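PDB 3DMN: putative DNA helicase, which is of unknown function but, as the C-terminal domain of a possible UvrD-like helicase, probably contributes to ATP-driven DNA unwinding. Local coordinates for residues D48-Q53 with I119-N124. Residues are numbered along the deposited sequence; the frame is centred on the assembly and turned at random.
Sequences DQVVDQ and IVWNAN. With ACT (acetate ion), chain K; ACT (acetate ion), chain L.
Val-50 and Ile-119 are the backbone's nearest pair, their CA atoms 7.4 Å apart, where helix 48-53 lies over strand 119-121 with an axis separation of 10.3 Å and a nearly antiparallel course, 168° between the two directions. The side chains meet through carbon atoms alone, and the contact illustrates how a helix covers a β-sheet through alternate strand residues: Ile-119 and Trp-121 meet the helix, whereas Val-120 does not. Val-50 supplies one branch for both partners. Its CG2 approaches the six-membered ring of Trp-121 obliquely and lies equally near two of its atoms, 3.7 Å from CE3 and from CZ3. The same methyl is 4.3 Å from CG2 of Ile-119, a looser touch. One helical turn on, the aliphatic part of Gln-53 crosses the end of the isoleucine, with CG 3.8 Å from Ile-119 CD1 and CB almost as close. Such helix-on-sheet packing belongs to a parallel α/β sheet, consistent with the RecA-like fold of UvrD-like helicases (P-loop NTPase clan); strand 118-121 runs between 64-68 and 147-153, and Ile-66 of strand 64-68 and Leu-81 of helix 71-82 also touch Val-50. Trp-121 reaches the helix because its CG is anti to the backbone N (chi1 171°), and the pyrrole N-H, at the ring's edge, takes a polar partner. There NE1 gives a nearly straight hydrogen bond (2.9 Å, 173°) to an acetate oxygen in the ring plane. With Trp-121 replaced by an alanine, the Val-50 methyl would probably face a gap and the acetate lose its indole donor. Asn-122, whose CB lies over one indole face toward the rim, uses ND2 to bridge the OXT atoms of two acetates, both probably from the crystallisation liquor.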
loop_
_atom_site.group_PDB
_atom_site.type_symbol
_atom_site.label_atom_id
_atom_site.label_comp_id
_atom_site.label_asym_id
_atom_site.label_seq_id
_atom_site.Cartn_x
_atom_site.Cartn_y
_atom_site.Cartn_z
ATOM N N ASP A 48 -8.221 -8.636 7.041
ATOM C CA ASP A 48 -8.687 -9.706 6.140
ATOM C C ASP A 48 -8.233 -9.404 4.693
ATOM O O ASP A 48 -7.776 -10.293 3.943
ATOM C CB ASP A 48 -10.216 -9.755 6.099
ATOM C CG ASP A 48 -10.856 -10.341 7.375
ATOM O OD1 ASP A 48 -10.136 -10.823 8.287
ATOM O OD2 ASP A 48 -12.118 -10.444 7.403
ATOM N N GLN A 49 -8.418 -8.149 4.277
ATOM C CA GLN A 49 -8.079 -7.830 2.889
ATOM C C GLN A 49 -6.588 -7.898 2.641
ATOM O O GLN A 49 -6.156 -8.302 1.544
ATOM C CB GLN A 49 -8.652 -6.480 2.435
ATOM C CG GLN A 49 -8.301 -6.138 0.984
ATOM C CD GLN A 49 -8.729 -7.175 -0.060
ATOM O OE1 GLN A 49 -9.744 -7.871 0.082
ATOM N NE2 GLN A 49 -7.946 -7.267 -1.137
ATOM N N VAL A 50 -5.789 -7.497 3.625
ATOM C CA VAL A 50 -4.327 -7.626 3.502
ATOM C C VAL A 50 -3.934 -9.114 3.346
ATOM O O VAL A 50 -3.112 -9.477 2.495
ATOM C CB VAL A 50 -3.605 -7.011 4.697
ATOM C CG1 VAL A 50 -2.138 -7.269 4.608
ATOM C CG2 VAL A 50 -3.880 -5.482 4.744
ATOM N N VAL A 51 -4.512 -9.968 4.180
ATOM C CA VAL A 51 -4.221 -11.416 4.105
ATOM C C VAL A 51 -4.560 -11.960 2.705
ATOM O O VAL A 51 -3.769 -12.682 2.057
ATOM C CB VAL A 51 -5.006 -12.160 5.201
ATOM C CG1 VAL A 51 -4.998 -13.671 4.976
ATOM C CG2 VAL A 51 -4.378 -11.853 6.568
ATOM N N ASP A 52 -5.733 -11.562 2.229
ATOM C CA ASP A 52 -6.248 -11.996 0.951
ATOM C C ASP A 52 -5.373 -11.487 -0.210
ATOM O O ASP A 52 -5.056 -12.257 -1.152
ATOM C CB ASP A 52 -7.669 -11.525 0.764
ATOM C CG ASP A 52 -8.638 -12.218 1.680
ATOM O OD1 ASP A 52 -8.234 -13.121 2.436
ATOM O OD2 ASP A 52 -9.841 -11.870 1.592
ATOM N N GLN A 53 -4.978 -10.215 -0.137
ATOM C CA GLN A 53 -4.096 -9.653 -1.160
ATOM C C GLN A 53 -2.717 -10.318 -1.179
ATOM O O GLN A 53 -2.143 -10.563 -2.237
ATOM C CB GLN A 53 -3.958 -8.141 -0.981
ATOM C CG GLN A 53 -3.253 -7.480 -2.192
ATOM C CD GLN A 53 -4.112 -7.515 -3.430
ATOM O OE1 GLN A 53 -3.650 -7.895 -4.521
ATOM N NE2 GLN A 53 -5.364 -7.167 -3.273
ATOM N N ILE A 119 1.289 -3.044 -0.782
ATOM C CA ILE A 119 -0.054 -2.847 -0.185
ATOM C C ILE A 119 0.034 -1.632 0.731
ATOM O O ILE A 119 0.835 -1.646 1.666
ATOM C CB ILE A 119 -0.472 -4.069 0.608
ATOM C CG1 ILE A 119 -0.587 -5.295 -0.305
ATOM C CG2 ILE A 119 -1.817 -3.817 1.396
ATOM C CD1 ILE A 119 -0.704 -6.658 0.492
ATOM N N VAL A 120 -0.712 -0.561 0.422
ATOM C CA VAL A 120 -0.738 0.624 1.271
ATOM C C VAL A 120 -1.718 0.373 2.397
ATOM O O VAL A 120 -2.920 0.225 2.181
ATOM C CB VAL A 120 -1.155 1.895 0.472
ATOM C CG1 VAL A 120 -1.090 3.106 1.358
ATOM C CG2 VAL A 120 -0.232 2.052 -0.732
ATOM N N TRP A 121 -1.201 0.384 3.630
ATOM C CA TRP A 121 -2.073 0.077 4.768
ATOM C C TRP A 121 -2.806 1.320 5.277
ATOM O O TRP A 121 -2.207 2.327 5.743
ATOM C CB TRP A 121 -1.281 -0.598 5.924
ATOM C CG TRP A 121 -2.089 -0.712 7.156
ATOM C CD1 TRP A 121 -1.852 -0.082 8.368
ATOM C CD2 TRP A 121 -3.314 -1.435 7.311
ATOM N NE1 TRP A 121 -2.845 -0.416 9.286
ATOM C CE2 TRP A 121 -3.764 -1.226 8.650
ATOM C CE3 TRP A 121 -4.065 -2.269 6.466
ATOM C CZ2 TRP A 121 -4.924 -1.824 9.139
ATOM C CZ3 TRP A 121 -5.256 -2.842 6.960
ATOM C CH2 TRP A 121 -5.656 -2.604 8.278
ATOM N N ASN A 122 -4.128 1.224 5.196
ATOM C CA ASN A 122 -5.029 2.209 5.813
ATOM C C ASN A 122 -4.913 3.599 5.195
ATOM O O ASN A 122 -4.674 4.604 5.891
ATOM C CB ASN A 122 -4.949 2.248 7.331
ATOM C CG ASN A 122 -6.321 2.561 7.935
ATOM O OD1 ASN A 122 -7.253 2.786 7.170
ATOM N ND2 ASN A 122 -6.434 2.629 9.273
ATOM N N ALA A 123 -5.155 3.621 3.900
ATOM C CA ALA A 123 -5.209 4.847 3.108
ATOM C C ALA A 123 -6.567 5.538 3.290
ATOM O O ALA A 123 -7.288 5.776 2.297
ATOM C CB ALA A 123 -5.017 4.496 1.609
ATOM N N ASN A 124 -6.895 5.862 4.540
ATOM C CA ASN A 124 -8.241 6.298 4.848
ATOM C C ASN A 124 -8.305 7.799 5.125
ATOM O O ASN A 124 -7.322 8.535 4.907
ATOM C CB ASN A 124 -8.836 5.496 6.015
ATOM C CG ASN A 124 -8.154 5.802 7.344
ATOM O OD1 ASN A 124 -7.159 6.522 7.385
ATOM N ND2 ASN A 124 -8.703 5.252 8.448
HETATM C C ACT K . -3.949 1.518 11.658
HETATM O O ACT K . -3.059 0.611 11.950
HETATM O OXT ACT K . -3.735 2.406 10.767
HETATM C CH3 ACT K . -5.274 1.560 12.340
HETATM C C ACT L . -8.996 2.212 11.775
HETATM O O ACT L . -8.111 1.340 11.977
HETATM O OXT ACT L . -8.847 3.041 10.848
HETATM C CH3 ACT L . -10.225 2.254 12.636
#